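Local coordinates for protein acyl-homoserine-lactone synthase (Mesorhizobium sp. ORS 3359, PDB 6WNS) that catalyses the synthesis of acyl-homoserine lactone quorum-sensing signals, drawing its acyl group from a coenzyme A thioester, at residues A[125-130]-A[187-192]; A[152-155]-A[159-162]. All coordinates share one frame; numbering follows the deposited sequence.

Contact 1: A[125-130]-A[187-192]; sequences VLCGLL and EQTRRA
C127 meets T189 and R190 where two helices pack antiparallel. CB of C127 sits 3.9 Å from CG2 of T189, a methyl laid against the cysteine's base. SG of C127 lies alongside the aliphatic start of the arginine chain, 3.7 Å from CG of R190. SG points anti to its backbone N (chi1 -157°), which carries it out toward R190. L130 crosses T189 at a slant, its CD1 4.2 Å from OG1 of T189. No hydrogen bond joins the two segments; they meet by van der Waals contact alone.

The polar groups are satisfied just beyond it. OG1 of T189 is hydrogen-bonded to A185 O and to W158 NE1, which holds the hydroxyl in place and leaves CG2 facing C127. R190 runs extended from CG to NE. Its NH2 forms a salt bridge with E131, one residue past 125-130, and its NH1 bonds G197 O.

The axes of the two short segments come within 9.5 Å, their directions 165° apart. In helix 183-192, I186 also touches C127 and L130, and A185 touches L130. I199 packs on both C127 and R190. V125 and L129 touch strands 69-75 and 100-108, and L126 touches 100-108.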
loop_
_atom_site.group_PDB
_atom_site.type_symbol
_atom_site.label_atom_id
_atom_site.label_comp_id
_atom_site.label_asym_id
_atom_site.label_seq_id
_atom_site.Cartn_x
_atom_site.Cartn_y
_atom_site.Cartn_z
ATOM N N VAL A 125 1.665 -9.512 -2.543
ATOM C CA VAL A 125 1.126 -8.162 -2.187
ATOM C C VAL A 125 1.556 -7.120 -3.228
ATOM O O VAL A 125 0.716 -6.341 -3.657
ATOM C CB VAL A 125 1.597 -7.712 -0.789
ATOM C CG1 VAL A 125 1.072 -6.318 -0.481
ATOM C CG2 VAL A 125 1.212 -8.707 0.293
ATOM N N LEU A 126 2.845 -7.051 -3.557
ATOM C CA LEU A 126 3.330 -6.016 -4.504
ATOM C C LEU A 126 2.693 -6.267 -5.902
ATOM O O LEU A 126 2.014 -5.399 -6.448
ATOM C CB LEU A 126 4.858 -6.098 -4.519
ATOM C CG LEU A 126 5.590 -5.550 -3.289
ATOM C CD1 LEU A 126 7.057 -5.917 -3.338
ATOM C CD2 LEU A 126 5.469 -4.031 -3.234
ATOM N N CYS A 127 2.829 -7.466 -6.442
ATOM C CA CYS A 127 2.163 -7.825 -7.721
ATOM C C CYS A 127 0.648 -7.538 -7.655
ATOM O O CYS A 127 0.101 -7.052 -8.649
ATOM C CB CYS A 127 2.416 -9.281 -8.049
ATOM S SG CYS A 127 2.225 -9.515 -9.823
ATOM N N GLY A 128 0.003 -7.787 -6.505
ATOM C CA GLY A 128 -1.463 -7.732 -6.355
ATOM C C GLY A 128 -1.926 -6.295 -6.366
ATOM O O GLY A 128 -3.046 -6.005 -6.877
ATOM N N LEU A 129 -1.065 -5.430 -5.821
ATOM C CA LEU A 129 -1.257 -3.958 -5.795
ATOM C C LEU A 129 -1.316 -3.483 -7.252
ATOM O O LEU A 129 -2.286 -2.807 -7.574
ATOM C CB LEU A 129 -0.131 -3.255 -5.036
ATOM C CG LEU A 129 -0.331 -1.745 -4.878
ATOM C CD1 LEU A 129 -1.462 -1.428 -3.875
ATOM C CD2 LEU A 129 0.969 -1.044 -4.483
ATOM N N LEU A 130 -0.332 -3.838 -8.083
ATOM C CA LEU A 130 -0.267 -3.360 -9.497
ATOM C C LEU A 130 -1.455 -3.912 -10.273
ATOM O O LEU A 130 -2.053 -3.164 -11.063
ATOM C CB LEU A 130 1.018 -3.822 -10.169
ATOM C CG LEU A 130 2.292 -3.265 -9.558
ATOM C CD1 LEU A 130 3.507 -3.874 -10.232
ATOM C CD2 LEU A 130 2.297 -1.749 -9.647
ATOM N N GLU A 187 4.810 -8.133 -14.912
ATOM C CA GLU A 187 5.428 -9.391 -15.389
ATOM C C GLU A 187 6.727 -9.693 -14.618
ATOM O O GLU A 187 6.890 -10.877 -14.076
ATOM C CB GLU A 187 5.714 -9.305 -16.893
ATOM C CG GLU A 187 4.734 -10.117 -17.686
ATOM C CD GLU A 187 4.508 -11.454 -17.022
ATOM O OE1 GLU A 187 3.279 -11.634 -16.492
ATOM O OE2 GLU A 187 5.583 -12.281 -16.982
ATOM N N GLN A 188 7.622 -8.693 -14.592
ATOM C CA GLN A 188 8.990 -8.810 -14.016
ATOM C C GLN A 188 8.833 -9.153 -12.514
ATOM O O GLN A 188 9.630 -9.963 -11.967
ATOM C CB GLN A 188 9.765 -7.503 -14.265
ATOM C CG GLN A 188 11.050 -7.646 -15.090
ATOM C CD GLN A 188 12.031 -8.676 -14.577
ATOM O OE1 GLN A 188 11.972 -9.908 -15.046
ATOM N NE2 GLN A 188 13.010 -8.177 -13.708
ATOM N N THR A 189 7.784 -8.639 -11.889
ATOM C CA THR A 189 7.558 -8.799 -10.420
ATOM C C THR A 189 7.295 -10.295 -10.137
ATOM O O THR A 189 8.083 -10.954 -9.305
ATOM C CB THR A 189 6.421 -7.904 -9.899
ATOM O OG1 THR A 189 6.769 -6.461 -10.020
ATOM C CG2 THR A 189 6.096 -8.202 -8.440
ATOM N N ARG A 190 6.207 -10.811 -10.774
ATOM C CA ARG A 190 5.916 -12.275 -10.849
ATOM C C ARG A 190 7.199 -13.109 -11.084
ATOM O O ARG A 190 7.259 -14.276 -10.473
ATOM C CB ARG A 190 4.912 -12.618 -11.955
ATOM C CG ARG A 190 3.459 -12.538 -11.504
ATOM C CD ARG A 190 2.495 -13.179 -12.498
ATOM N NE ARG A 190 1.127 -12.774 -12.201
ATOM C CZ ARG A 190 0.092 -13.596 -12.003
ATOM N NH1 ARG A 190 0.205 -14.939 -12.136
ATOM N NH2 ARG A 190 -1.076 -13.064 -11.671
ATOM N N ARG A 191 8.115 -12.590 -11.987
ATOM C CA ARG A 191 9.327 -13.347 -12.395
ATOM C C ARG A 191 10.323 -13.317 -11.246
ATOM O O ARG A 191 10.956 -14.415 -10.920
ATOM C CB ARG A 191 10.068 -12.769 -13.605
ATOM C CG ARG A 191 11.362 -13.514 -13.899
ATOM C CD ARG A 191 11.504 -13.890 -15.355
ATOM N NE ARG A 191 10.295 -14.521 -15.884
ATOM C CZ ARG A 191 10.118 -15.830 -16.077
ATOM N NH1 ARG A 191 11.065 -16.702 -15.761
ATOM N NH2 ARG A 191 8.973 -16.258 -16.583
ATOM N N ALA A 192 10.415 -12.095 -10.617
ATOM C CA ALA A 192 11.367 -11.910 -9.501
ATOM C C ALA A 192 10.984 -12.893 -8.380
ATOM O O ALA A 192 11.951 -13.552 -7.766
ATOM C CB ALA A 192 11.364 -10.478 -9.067
#

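Contact 2: A[152-155]-A[159-162]; sequences RLRA and TLFE
L153 and R154 of helix 149-155 pack on L160 of the following strand. L153 comes first, with its CB 4.0 Å from CD2 of L160, an apolar touch between buried side chains.

R154 carries most of the contact. Its CG also rests near CD2 of L160, at 4.0 Å. The chain then bends at chi3 and brings the guanidinium across the leucine at about a right angle. CD1 of L160 lies over one face of that group, toward its rim, 3.1 Å from NH1 of R154. L160 takes a chi1 of 62°, with CG between the backbone N and the carbonyl carbon, and this turns its branches toward the arginine. NH1 of R154 is also 2.7 Å from the backbone O of L160, but the angle is too poor for a hydrogen bond.

At the guanidinium edge, R154 forms a salt bridge with E162. The modelled separation of NH2 of R154 and OE1 of E162, 2.4 Å, is very short, so its exact length is doubtful. The two planes stand 40° apart.

With L160 cut back to an alanine, a gap would probably open beside L153, and the R154 guanidinium would lose the cover on one face and keep E162 at its edge.

The contact joins helix 149-155 to edge strand 160-162 of the mixed sheet, consistent with the acetyltransferase-like fold of the autoinducer synthase family. T159 and F161 bond through their backbones to D180 and L178 of strand 174-180, while L160 packs on L177 and I179.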
loop_
_atom_site.group_PDB
_atom_site.type_symbol
_atom_site.label_atom_id
_atom_site.label_comp_id
_atom_site.label_asym_id
_atom_site.label_seq_id
_atom_site.Cartn_x
_atom_site.Cartn_y
_atom_site.Cartn_z
ATOM N N ARG A 152 15.007 -1.115 -4.646
ATOM C CA ARG A 152 14.379 -2.454 -4.616
ATOM C C ARG A 152 13.299 -2.526 -5.697
ATOM O O ARG A 152 13.160 -3.634 -6.342
ATOM C CB ARG A 152 13.771 -2.692 -3.240
ATOM C CG ARG A 152 14.830 -3.024 -2.208
ATOM C CD ARG A 152 14.283 -3.346 -0.824
ATOM N NE ARG A 152 14.958 -4.577 -0.434
ATOM C CZ ARG A 152 14.348 -5.744 -0.279
ATOM N NH1 ARG A 152 13.026 -5.828 -0.374
ATOM N NH2 ARG A 152 15.059 -6.816 0.027
ATOM N N LEU A 153 12.515 -1.433 -5.842
ATOM C CA LEU A 153 11.334 -1.482 -6.742
ATOM C C LEU A 153 11.816 -1.388 -8.193
ATOM O O LEU A 153 11.241 -2.117 -9.053
ATOM C CB LEU A 153 10.329 -0.371 -6.434
ATOM C CG LEU A 153 9.509 -0.508 -5.138
ATOM C CD1 LEU A 153 8.604 0.685 -4.988
ATOM C CD2 LEU A 153 8.673 -1.780 -5.071
ATOM N N ARG A 154 12.850 -0.574 -8.449
ATOM C CA ARG A 154 13.509 -0.485 -9.788
ATOM C C ARG A 154 14.275 -1.777 -10.098
ATOM O O ARG A 154 14.640 -1.884 -11.228
ATOM C CB ARG A 154 14.364 0.781 -9.966
ATOM C CG ARG A 154 13.512 2.002 -10.321
ATOM C CD ARG A 154 14.207 3.177 -10.980
ATOM N NE ARG A 154 14.733 4.077 -9.991
ATOM C CZ ARG A 154 14.389 5.340 -9.773
ATOM N NH1 ARG A 154 13.479 5.955 -10.486
ATOM N NH2 ARG A 154 14.956 5.975 -8.757
ATOM N N ALA A 155 14.416 -2.752 -9.185
ATOM C CA ALA A 155 15.005 -4.104 -9.419
ATOM C C ALA A 155 13.926 -5.114 -9.846
ATOM O O ALA A 155 14.288 -6.117 -10.509
ATOM C CB ALA A 155 15.740 -4.617 -8.192
ATOM N N THR A 159 8.936 1.346 -13.132
ATOM C CA THR A 159 9.422 2.653 -13.631
ATOM C C THR A 159 8.734 3.647 -12.674
ATOM O O THR A 159 7.460 3.486 -12.389
ATOM C CB THR A 159 9.291 2.767 -15.169
ATOM O OG1 THR A 159 8.135 3.561 -15.426
ATOM C CG2 THR A 159 9.162 1.442 -15.908
ATOM N N LEU A 160 9.545 4.486 -12.020
ATOM C CA LEU A 160 9.046 5.457 -11.005
ATOM C C LEU A 160 9.934 6.689 -11.014
ATOM O O LEU A 160 11.068 6.603 -11.526
ATOM C CB LEU A 160 9.057 4.830 -9.615
ATOM C CG LEU A 160 10.432 4.412 -9.104
ATOM C CD1 LEU A 160 11.174 5.538 -8.400
ATOM C CD2 LEU A 160 10.321 3.201 -8.230
ATOM N N PHE A 161 9.410 7.779 -10.460
ATOM C CA PHE A 161 10.018 9.127 -10.508
ATOM C C PHE A 161 10.009 9.629 -9.068
ATOM O O PHE A 161 8.926 9.671 -8.441
ATOM C CB PHE A 161 9.271 10.049 -11.483
ATOM C CG PHE A 161 9.689 10.002 -12.932
ATOM C CD1 PHE A 161 10.981 10.334 -13.322
ATOM C CD2 PHE A 161 8.751 9.756 -13.924
ATOM C CE1 PHE A 161 11.347 10.330 -14.656
ATOM C CE2 PHE A 161 9.107 9.768 -15.258
ATOM C CZ PHE A 161 10.405 10.062 -15.626
ATOM N N GLU A 162 11.174 9.969 -8.524
ATOM C CA GLU A 162 11.246 10.715 -7.241
ATOM C C GLU A 162 10.553 12.076 -7.433
ATOM O O GLU A 162 10.666 12.637 -8.516
ATOM C CB GLU A 162 12.700 10.899 -6.807
ATOM C CG GLU A 162 13.367 9.608 -6.351
ATOM C CD GLU A 162 13.967 8.734 -7.449
ATOM O OE1 GLU A 162 14.681 7.675 -7.041
ATOM O OE2 GLU A 162 13.735 9.116 -8.730
#

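Overall arrangement
Contact 1 and contact 2 have centres about 13 Å apart in one chain. Along the sequence, both segments of contact 2 fall between those of contact 1. They also touch, loosely, through NE2 of Q188 and the backbone O of A155, 4.0 Å apart. The short connection between 152-155 and 159-162 ties them more closely: its L156 packs on L126, and its W158 packs on L130 and bonds T189. Contact 1 is the more buried of the two. Strand 174-180, beside 160-162, leads into helix 183-192 of contact 1. Both are best read as parts of the fold, joining its own helices and strands.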